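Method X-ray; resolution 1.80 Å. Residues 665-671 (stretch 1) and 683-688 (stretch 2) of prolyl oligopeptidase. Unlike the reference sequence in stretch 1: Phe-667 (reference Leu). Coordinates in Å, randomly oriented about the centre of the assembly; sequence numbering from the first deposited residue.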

# COMPACT_ATOMS: atom_id res chain seq x y z
N HIS A 665 -15.45 8.61 19.81
CA HIS A 665 -15.31 9.77 18.94
C HIS A 665 -16.53 9.85 17.99
O HIS A 665 -17.19 10.89 17.90
CB HIS A 665 -14.04 9.70 18.07
CG HIS A 665 -12.76 9.92 18.82
ND1 HIS A 665 -12.34 11.16 19.24
CD2 HIS A 665 -11.78 9.04 19.18
CE1 HIS A 665 -11.17 11.04 19.85
NE2 HIS A 665 -10.79 9.76 19.80
N SER A 666 -16.78 8.77 17.27
CA SER A 666 -17.89 8.72 16.31
C SER A 666 -19.26 8.81 16.99
O SER A 666 -20.18 9.42 16.49
CB SER A 666 -17.81 7.46 15.48
OG SER A 666 -16.79 7.52 14.51
N PHE A 667 -19.40 8.17 18.14
CA PHE A 667 -20.65 8.18 18.85
C PHE A 667 -20.97 9.60 19.27
O PHE A 667 -22.10 10.05 19.07
CB PHE A 667 -20.58 7.29 20.10
CG PHE A 667 -20.42 5.79 19.84
CD1 PHE A 667 -20.46 5.22 18.57
CD2 PHE A 667 -20.20 4.96 20.96
CE1 PHE A 667 -20.28 3.89 18.41
CE2 PHE A 667 -20.03 3.60 20.80
CZ PHE A 667 -20.10 3.05 19.54
N LYS A 668 -20.03 10.33 19.89
CA LYS A 668 -20.33 11.70 20.40
C LYS A 668 -20.57 12.66 19.26
O LYS A 668 -21.43 13.54 19.35
CB LYS A 668 -19.16 12.23 21.25
CG LYS A 668 -19.01 11.47 22.59
CD LYS A 668 -18.25 12.29 23.62
CE LYS A 668 -16.98 12.87 23.07
NZ LYS A 668 -16.15 13.47 24.14
N TYR A 669 -19.82 12.49 18.17
CA TYR A 669 -19.96 13.32 16.97
C TYR A 669 -21.35 13.15 16.37
O TYR A 669 -21.98 14.13 16.03
CB TYR A 669 -18.88 12.95 15.95
CG TYR A 669 -19.02 13.61 14.64
CD1 TYR A 669 -18.69 14.96 14.48
CD2 TYR A 669 -19.33 12.88 13.51
CE1 TYR A 669 -18.80 15.60 13.23
CE2 TYR A 669 -19.44 13.50 12.26
CZ TYR A 669 -19.14 14.85 12.12
OH TYR A 669 -19.24 15.43 10.87
N THR A 670 -21.83 11.92 16.29
CA THR A 670 -23.18 11.63 15.80
C THR A 670 -24.28 12.24 16.70
O THR A 670 -25.28 12.80 16.23
CB THR A 670 -23.37 10.09 15.73
OG1 THR A 670 -22.44 9.55 14.77
CG2 THR A 670 -24.77 9.76 15.19
N ALA A 671 -24.12 12.10 18.01
CA ALA A 671 -25.06 12.72 18.95
C ALA A 671 -25.13 14.22 18.74
O ALA A 671 -26.22 14.77 18.74
CB ALA A 671 -24.71 12.36 20.41
N HIS A 683 -28.33 12.32 9.21
CA HIS A 683 -27.05 12.35 9.89
C HIS A 683 -27.01 11.11 10.77
O HIS A 683 -27.62 11.06 11.86
CB HIS A 683 -26.98 13.65 10.68
CG HIS A 683 -27.10 14.86 9.80
ND1 HIS A 683 -27.84 15.98 10.13
CD2 HIS A 683 -26.62 15.09 8.55
CE1 HIS A 683 -27.75 16.86 9.15
NE2 HIS A 683 -27.02 16.35 8.17
N LEU A 684 -26.37 10.06 10.23
CA LEU A 684 -26.58 8.71 10.69
C LEU A 684 -25.27 8.06 11.06
O LEU A 684 -24.24 8.48 10.58
CB LEU A 684 -27.17 7.81 9.57
CG LEU A 684 -28.50 8.26 8.98
CD1 LEU A 684 -28.94 7.28 7.85
CD2 LEU A 684 -29.55 8.36 10.03
N ILE A 685 -25.34 7.04 11.91
CA ILE A 685 -24.14 6.27 12.22
C ILE A 685 -24.40 4.80 11.94
O ILE A 685 -25.35 4.24 12.46
CB ILE A 685 -23.62 6.53 13.68
CG1 ILE A 685 -22.30 5.79 13.90
CG2 ILE A 685 -24.67 6.08 14.73
CD1 ILE A 685 -21.66 6.03 15.24
N ARG A 686 -23.55 4.19 11.13
CA ARG A 686 -23.62 2.75 10.85
C ARG A 686 -22.59 2.08 11.74
O ARG A 686 -21.40 2.33 11.61
CB ARG A 686 -23.32 2.48 9.39
CG ARG A 686 -23.39 1.01 8.97
CD ARG A 686 -22.79 0.81 7.60
NE ARG A 686 -23.05 -0.53 7.09
CZ ARG A 686 -22.39 -1.64 7.46
NH1 ARG A 686 -21.38 -1.57 8.31
NH2 ARG A 686 -22.71 -2.82 6.94
N ILE A 687 -23.07 1.26 12.65
CA ILE A 687 -22.22 0.65 13.65
C ILE A 687 -22.16 -0.87 13.40
O ILE A 687 -23.18 -1.56 13.50
CB ILE A 687 -22.72 0.95 15.05
CG1 ILE A 687 -22.92 2.45 15.27
CG2 ILE A 687 -21.68 0.45 16.03
CD1 ILE A 687 -23.68 2.81 16.55
N GLU A 688 -20.97 -1.36 13.08
CA GLU A 688 -20.74 -2.80 12.77
C GLU A 688 -20.38 -3.60 14.02
O GLU A 688 -19.82 -3.05 14.98
CB GLU A 688 -19.64 -2.94 11.69
CG GLU A 688 -19.78 -4.20 10.78
CD GLU A 688 -19.37 -3.94 9.31
OE1 GLU A 688 -18.31 -3.29 9.07
OE2 GLU A 688 -20.10 -4.40 8.37

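Residues 665-671 form part of a longer helix, and 683-687 a strand that runs nearly antiparallel to it, at 156°, the axes 8.6 Å apart at closest. The CA atoms of Thr-670 and Ile-685 lie 6.5 Å apart, the nearest pair. No hydrogen bond crosses between the stretches; side-chain packing joins them, burying 239 Å² in all. Strand alternation turns Ile-685 and Ile-687 toward the helix and Leu-684 away. Ile-685, extended with chi1 and chi2 both t, is the most covered residue: its CD1 lies 3.6 Å from Phe-667 CD1, near the plane of the ring at its edge, and 3.9 Å from Ser-666 O. The CA-to-CB bond of Phe-667, which differs from the reference Leu, points sideways to the strand, but its ring reaches along the strand, so that CE1 also comes within 4.0 Å of Ile-687 CD1. Thr-670 points toward the strand and packs OG1 against Ile-685 CB at 3.4 Å. This hydroxyl is satisfied within its own helix, donating to Ser-666 O (OG1 to O, 2.8 Å), which also accepts the backbone bond from Thr-670 N at 3.0 Å; a polar group can thus sit against an aliphatic chain. Ser-666, a small residue, has its CB 4.1 Å from Ile-685 CD1. Arg-686, out of reach of the helix, forms a salt bridge with Glu-688 (NH1 to OE2, 3.1 Å).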